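Local atomic coordinates of foldase protein PrsA (PDB entry 5TVL), a protein that probably assists the folding of secreted proteins outside the cell membrane, as a lipoprotein of the peptidyl-prolyl cis-trans isomerase class. Residues F113-L127 and Q207-S221. Residues are numbered along the deposited sequence; the frame is centred on the assembly and turned at random.
Sequences FDEYTPDVTAQIIRL and QYYIVKLTKKTEKSS
Lys219 reaches back from the chain leaving strand 207-216 to the end of helix 106-115, where its ammonium group holds Phe113 O in the last turn and Tyr116 O just beyond it: NZ lies 2.8 Å from Phe113 O and 2.7 Å from Tyr116 O, in the plane of each carbonyl. The fully extended chain, with CG opposite the backbone N (chi1 -172°), gives it this reach, and its side chain crosses Pro118 at about a right angle, CB against CD. Next to it, the Phe113 ring turns its edge to the carbonyl oxygens of Ser220 and Ser221, while Thr217 grips Asp119 O twice, through N and through OG1, the latter at 2.7 Å.

Strands 120-127 and 207-216 then pair antiparallel. At a beta bulge, Thr121 O accepts from both Thr214 N and Lys215 N, which approach from the same side of its carbonyl plane. On one face of the sheet, Val120 CG2 meets Leu213 CD1 crosswise, and Ile124 CG2 lies alongside Val211 CG2, 4.1 Å away; helix 178-186 packs against Val120 and Val211. On the other face, Leu127 CD1 touches Ile210 CD1 and helix 147-154 covers Ile125. Back on the face of Val120 and Ile124, the aliphatic part of Arg126 runs along Tyr209, Arg126 CG 3.5 Å from Tyr209 CE2, and a bend at chi3 (69°) turns the guanidinium so that Gln207 NE2 sits over one face, offset toward the rim near NE, a contact of two donors and not a hydrogen bond. Arg126 NH2 hydrogen-bonds to Tyr204 OH of a neighbouring subunit.

These are the two central strands of the four-stranded antiparallel sheet of a parvulin-type (PpiC) isomerase domain, and Lys219 ties their end to the helix that leads into it.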
loop_
_atom_site.group_PDB
_atom_site.type_symbol
_atom_site.label_atom_id
_atom_site.label_comp_id
_atom_site.label_asym_id
_atom_site.label_seq_id
_atom_site.Cartn_x
_atom_site.Cartn_y
_atom_site.Cartn_z
ATOM N N PHE A 113 3.542 -19.870 0.619
ATOM C CA PHE A 113 4.459 -20.789 1.307
ATOM C C PHE A 113 5.870 -20.747 0.711
ATOM O O PHE A 113 6.854 -20.794 1.451
ATOM C CB PHE A 113 3.890 -22.219 1.277
ATOM C CG PHE A 113 4.759 -23.263 1.948
ATOM C CD1 PHE A 113 5.378 -23.019 3.177
ATOM C CD2 PHE A 113 4.921 -24.520 1.363
ATOM C CE1 PHE A 113 6.162 -23.992 3.785
ATOM C CE2 PHE A 113 5.699 -25.495 1.970
ATOM C CZ PHE A 113 6.321 -25.231 3.183
ATOM N N ASP A 114 5.956 -20.643 -0.615
ATOM C CA ASP A 114 7.239 -20.542 -1.324
ATOM C C ASP A 114 7.986 -19.248 -0.974
ATOM O O ASP A 114 9.171 -19.282 -0.637
ATOM C CB ASP A 114 7.013 -20.626 -2.842
ATOM C CG ASP A 114 8.312 -20.721 -3.633
ATOM O OD1 ASP A 114 9.085 -21.672 -3.397
ATOM O OD2 ASP A 114 8.550 -19.852 -4.500
ATOM N N GLU A 115 7.279 -18.121 -1.047
ATOM C CA GLU A 115 7.869 -16.791 -0.834
ATOM C C GLU A 115 8.121 -16.445 0.642
ATOM O O GLU A 115 8.949 -15.579 0.941
ATOM C CB GLU A 115 6.983 -15.713 -1.477
ATOM C CG GLU A 115 6.881 -15.824 -2.996
ATOM C CD GLU A 115 5.865 -14.871 -3.606
ATOM O OE1 GLU A 115 5.703 -13.742 -3.089
ATOM O OE2 GLU A 115 5.236 -15.251 -4.617
ATOM N N TYR A 116 7.407 -17.114 1.549
ATOM C CA TYR A 116 7.524 -16.857 2.990
ATOM C C TYR A 116 8.839 -17.385 3.565
ATOM O O TYR A 116 9.276 -18.480 3.220
ATOM C CB TYR A 116 6.341 -17.486 3.732
ATOM C CG TYR A 116 6.387 -17.374 5.244
ATOM C CD1 TYR A 116 5.940 -16.224 5.895
ATOM C CD2 TYR A 116 6.859 -18.430 6.025
ATOM C CE1 TYR A 116 5.972 -16.127 7.282
ATOM C CE2 TYR A 116 6.896 -18.342 7.406
ATOM C CZ TYR A 116 6.454 -17.192 8.031
ATOM O OH TYR A 116 6.493 -17.115 9.401
ATOM N N THR A 117 9.437 -16.592 4.455
ATOM C CA THR A 117 10.650 -16.951 5.192
ATOM C C THR A 117 10.293 -16.911 6.683
ATOM O O THR A 117 9.725 -15.919 7.146
ATOM C CB THR A 117 11.793 -15.956 4.907
ATOM O OG1 THR A 117 11.885 -15.718 3.498
ATOM C CG2 THR A 117 13.128 -16.482 5.410
ATOM N N PRO A 118 10.621 -17.980 7.441
ATOM C CA PRO A 118 10.158 -18.081 8.831
ATOM C C PRO A 118 10.866 -17.129 9.797
ATOM O O PRO A 118 11.780 -16.402 9.398
ATOM C CB PRO A 118 10.464 -19.538 9.185
ATOM C CG PRO A 118 11.680 -19.846 8.386
ATOM C CD PRO A 118 11.497 -19.115 7.084
ATOM N N ASP A 119 10.427 -17.141 11.057
ATOM C CA ASP A 119 10.957 -16.235 12.083
ATOM C C ASP A 119 12.475 -16.332 12.207
ATOM O O ASP A 119 13.026 -17.425 12.311
ATOM C CB ASP A 119 10.306 -16.490 13.460
ATOM C CG ASP A 119 9.000 -15.719 13.656
ATOM O OD1 ASP A 119 8.966 -14.502 13.376
ATOM O OD2 ASP A 119 8.009 -16.327 14.112
ATOM N N VAL A 120 13.136 -15.180 12.157
ATOM C CA VAL A 120 14.558 -15.068 12.465
ATOM C C VAL A 120 14.716 -14.006 13.552
ATOM O O VAL A 120 14.045 -12.972 13.521
ATOM C CB VAL A 120 15.415 -14.731 11.213
ATOM C CG1 VAL A 120 15.060 -15.665 10.063
ATOM C CG2 VAL A 120 15.267 -13.277 10.777
ATOM N N THR A 121 15.569 -14.285 14.530
ATOM C CA THR A 121 15.945 -13.297 15.532
ATOM C C THR A 121 17.182 -12.561 15.025
ATOM O O THR A 121 18.011 -13.131 14.308
ATOM C CB THR A 121 16.232 -13.951 16.895
ATOM O OG1 THR A 121 15.157 -14.836 17.236
ATOM C CG2 THR A 121 16.378 -12.895 17.990
ATOM N N ALA A 122 17.287 -11.288 15.386
ATOM C CA ALA A 122 18.419 -10.459 14.985
ATOM C C ALA A 122 18.493 -9.220 15.852
ATOM O O ALA A 122 17.534 -8.890 16.553
ATOM C CB ALA A 122 18.296 -10.063 13.519
ATOM N N GLN A 123 19.637 -8.546 15.794
ATOM C CA GLN A 123 19.849 -7.286 16.496
ATOM C C GLN A 123 20.097 -6.191 15.468
ATOM O O GLN A 123 20.939 -6.357 14.585
ATOM C CB GLN A 123 21.035 -7.404 17.453
ATOM C CG GLN A 123 20.828 -8.429 18.559
ATOM C CD GLN A 123 22.103 -8.742 19.317
ATOM O OE1 GLN A 123 22.914 -7.856 19.583
ATOM N NE2 GLN A 123 22.282 -10.008 19.677
ATOM N N ILE A 124 19.358 -5.086 15.581
ATOM C CA ILE A 124 19.464 -3.964 14.639
ATOM C C ILE A 124 19.970 -2.707 15.340
ATOM O O ILE A 124 19.795 -2.552 16.548
ATOM C CB ILE A 124 18.129 -3.673 13.900
ATOM C CG1 ILE A 124 16.989 -3.329 14.872
ATOM C CG2 ILE A 124 17.729 -4.862 13.036
ATOM C CD1 ILE A 124 15.741 -2.815 14.180
ATOM N N ILE A 125 20.610 -1.828 14.568
ATOM C CA ILE A 125 21.077 -0.520 15.048
ATOM C C ILE A 125 20.694 0.548 14.014
ATOM O O ILE A 125 21.358 0.682 12.984
ATOM C CB ILE A 125 22.613 -0.499 15.291
ATOM C CG1 ILE A 125 23.037 -1.664 16.195
ATOM C CG2 ILE A 125 23.049 0.830 15.909
ATOM C CD1 ILE A 125 24.528 -1.762 16.439
ATOM N N ARG A 126 19.623 1.295 14.290
ATOM C CA ARG A 126 19.198 2.407 13.427
ATOM C C ARG A 126 20.005 3.674 13.748
ATOM O O ARG A 126 20.279 3.960 14.915
ATOM C CB ARG A 126 17.701 2.677 13.586
ATOM C CG ARG A 126 17.113 3.557 12.493
ATOM C CD ARG A 126 15.603 3.683 12.628
ATOM N NE ARG A 126 15.212 4.462 13.804
ATOM C CZ ARG A 126 13.955 4.715 14.172
ATOM N NH1 ARG A 126 12.925 4.255 13.461
ATOM N NH2 ARG A 126 13.723 5.437 15.266
ATOM N N LEU A 127 20.373 4.422 12.708
ATOM C CA LEU A 127 21.219 5.616 12.831
ATOM C C LEU A 127 20.716 6.745 11.927
ATOM O O LEU A 127 20.135 6.492 10.867
ATOM C CB LEU A 127 22.661 5.263 12.467
ATOM C CG LEU A 127 23.425 4.439 13.519
ATOM C CD1 LEU A 127 24.096 3.220 12.900
ATOM C CD2 LEU A 127 24.428 5.299 14.276
ATOM N N GLN A 207 17.225 6.947 7.051
ATOM C CA GLN A 207 17.719 6.154 8.180
ATOM C C GLN A 207 18.748 5.146 7.681
ATOM O O GLN A 207 18.730 4.749 6.517
ATOM C CB GLN A 207 16.569 5.421 8.885
ATOM C CG GLN A 207 15.464 6.307 9.460
ATOM C CD GLN A 207 15.865 7.048 10.733
ATOM O OE1 GLN A 207 16.817 7.830 10.742
ATOM N NE2 GLN A 207 15.117 6.823 11.811
ATOM N N TYR A 208 19.651 4.753 8.575
ATOM C CA TYR A 208 20.738 3.832 8.251
ATOM C C TYR A 208 20.757 2.716 9.290
ATOM O O TYR A 208 20.708 2.987 10.490
ATOM C CB TYR A 208 22.077 4.579 8.205
ATOM C CG TYR A 208 22.053 5.748 7.242
ATOM C CD1 TYR A 208 21.596 7.003 7.649
ATOM C CD2 TYR A 208 22.449 5.592 5.914
ATOM C CE1 TYR A 208 21.551 8.070 6.767
ATOM C CE2 TYR A 208 22.408 6.656 5.024
ATOM C CZ TYR A 208 21.955 7.891 5.457
ATOM O OH TYR A 208 21.908 8.953 4.587
ATOM N N TYR A 209 20.817 1.470 8.820
ATOM C CA TYR A 209 20.692 0.291 9.678
ATOM C C TYR A 209 21.924 -0.603 9.580
ATOM O O TYR A 209 22.559 -0.687 8.526
ATOM C CB TYR A 209 19.455 -0.519 9.290
ATOM C CG TYR A 209 18.145 0.219 9.412
ATOM C CD1 TYR A 209 17.699 1.057 8.393
ATOM C CD2 TYR A 209 17.333 0.060 10.534
ATOM C CE1 TYR A 209 16.488 1.727 8.491
ATOM C CE2 TYR A 209 16.119 0.726 10.642
ATOM C CZ TYR A 209 15.703 1.557 9.616
ATOM O OH TYR A 209 14.506 2.226 9.707
ATOM N N ILE A 210 22.258 -1.255 10.692
ATOM C CA ILE A 210 23.266 -2.317 10.733
ATOM C C ILE A 210 22.586 -3.503 11.409
ATOM O O ILE A 210 22.036 -3.350 12.499
ATOM C CB ILE A 210 24.534 -1.898 11.516
ATOM C CG1 ILE A 210 25.152 -0.628 10.910
ATOM C CG2 ILE A 210 25.567 -3.019 11.506
ATOM C CD1 ILE A 210 26.187 0.046 11.790
ATOM N N VAL A 211 22.624 -4.669 10.763
ATOM C CA VAL A 211 21.922 -5.866 11.242
ATOM C C VAL A 211 22.927 -6.942 11.654
ATOM O O VAL A 211 23.949 -7.130 10.994
ATOM C CB VAL A 211 20.977 -6.443 10.161
ATOM C CG1 VAL A 211 20.168 -7.619 10.703
ATOM C CG2 VAL A 211 20.034 -5.373 9.640
ATOM N N LYS A 212 22.612 -7.634 12.750
ATOM C CA LYS A 212 23.387 -8.768 13.258
ATOM C C LYS A 212 22.415 -9.937 13.424
ATOM O O LYS A 212 21.543 -9.892 14.294
ATOM C CB LYS A 212 24.024 -8.394 14.605
ATOM C CG LYS A 212 24.714 -9.523 15.370
ATOM C CD LYS A 212 26.095 -9.841 14.820
ATOM C CE LYS A 212 26.739 -11.001 15.569
ATOM N NZ LYS A 212 27.152 -10.650 16.957
ATOM N N LEU A 213 22.562 -10.974 12.598
ATOM C CA LEU A 213 21.707 -12.163 12.696
ATOM C C LEU A 213 22.117 -13.011 13.904
ATOM O O LEU A 213 23.288 -13.365 14.046
ATOM C CB LEU A 213 21.778 -13.003 11.415
ATOM C CG LEU A 213 20.694 -14.077 11.250
ATOM C CD1 LEU A 213 19.334 -13.453 10.960
ATOM C CD2 LEU A 213 21.070 -15.054 10.149
ATOM N N THR A 214 21.142 -13.320 14.760
ATOM C CA THR A 214 21.350 -14.098 15.987
ATOM C C THR A 214 20.824 -15.530 15.823
ATOM O O THR A 214 21.541 -16.489 16.127
ATOM C CB THR A 214 20.663 -13.421 17.199
ATOM O OG1 THR A 214 21.168 -12.090 17.356
ATOM C CG2 THR A 214 20.911 -14.201 18.495
ATOM N N LYS A 215 19.578 -15.666 15.362
ATOM C CA LYS A 215 18.931 -16.972 15.189
ATOM C C LYS A 215 18.127 -17.012 13.888
ATOM O O LYS A 215 17.629 -15.982 13.429
ATOM C CB LYS A 215 18.016 -17.264 16.388
ATOM C CG LYS A 215 17.655 -18.730 16.599
ATOM C CD LYS A 215 18.847 -19.558 17.063
ATOM C CE LYS A 215 18.428 -20.921 17.596
ATOM N NZ LYS A 215 17.958 -20.871 19.009
ATOM N N LYS A 216 18.015 -18.205 13.302
ATOM C CA LYS A 216 17.279 -18.419 12.056
ATOM C C LYS A 216 16.521 -19.738 12.140
ATOM O O LYS A 216 17.127 -20.781 12.374
ATOM C CB LYS A 216 18.245 -18.451 10.865
ATOM C CG LYS A 216 17.570 -18.486 9.495
ATOM C CD LYS A 216 18.546 -18.837 8.378
ATOM C CE LYS A 216 19.579 -17.741 8.153
ATOM N NZ LYS A 216 20.353 -17.938 6.895
ATOM N N THR A 217 15.203 -19.687 11.954
ATOM C CA THR A 217 14.380 -20.895 11.908
ATOM C C THR A 217 14.621 -21.619 10.583
ATOM O O THR A 217 14.722 -20.980 9.531
ATOM C CB THR A 217 12.874 -20.565 12.054
ATOM O OG1 THR A 217 12.642 -19.916 13.310
ATOM C CG2 THR A 217 12.008 -21.830 11.978
ATOM N N GLU A 218 14.726 -22.945 10.648
ATOM C CA GLU A 218 14.842 -23.781 9.455
ATOM C C GLU A 218 13.451 -23.927 8.846
ATOM O O GLU A 218 12.515 -24.341 9.533
ATOM C CB GLU A 218 15.422 -25.153 9.815
ATOM C CG GLU A 218 15.830 -26.004 8.618
ATOM C CD GLU A 218 16.423 -27.348 9.019
ATOM O OE1 GLU A 218 17.329 -27.377 9.881
ATOM O OE2 GLU A 218 15.990 -28.381 8.462
ATOM N N LYS A 219 13.320 -23.579 7.566
ATOM C CA LYS A 219 12.025 -23.595 6.883
ATOM C C LYS A 219 11.502 -25.024 6.695
ATOM O O LYS A 219 12.103 -25.822 5.980
ATOM C CB LYS A 219 12.122 -22.895 5.526
ATOM C CG LYS A 219 10.776 -22.697 4.846
ATOM C CD LYS A 219 10.885 -21.791 3.634
ATOM C CE LYS A 219 9.529 -21.619 2.974
ATOM N NZ LYS A 219 9.601 -20.732 1.783
ATOM N N SER A 220 10.373 -25.324 7.338
ATOM C CA SER A 220 9.754 -26.653 7.286
ATOM C C SER A 220 9.277 -27.050 5.888
ATOM O O SER A 220 9.093 -26.205 5.009
ATOM C CB SER A 220 8.567 -26.724 8.261
ATOM O OG SER A 220 7.768 -27.877 8.041
ATOM N N SER A 221 9.079 -28.356 5.714
ATOM C CA SER A 221 8.519 -28.932 4.490
ATOM C C SER A 221 6.984 -28.945 4.504
ATOM O O SER A 221 6.355 -28.919 3.441
ATOM C CB SER A 221 9.042 -30.360 4.302
ATOM O OG SER A 221 8.592 -30.919 3.079
#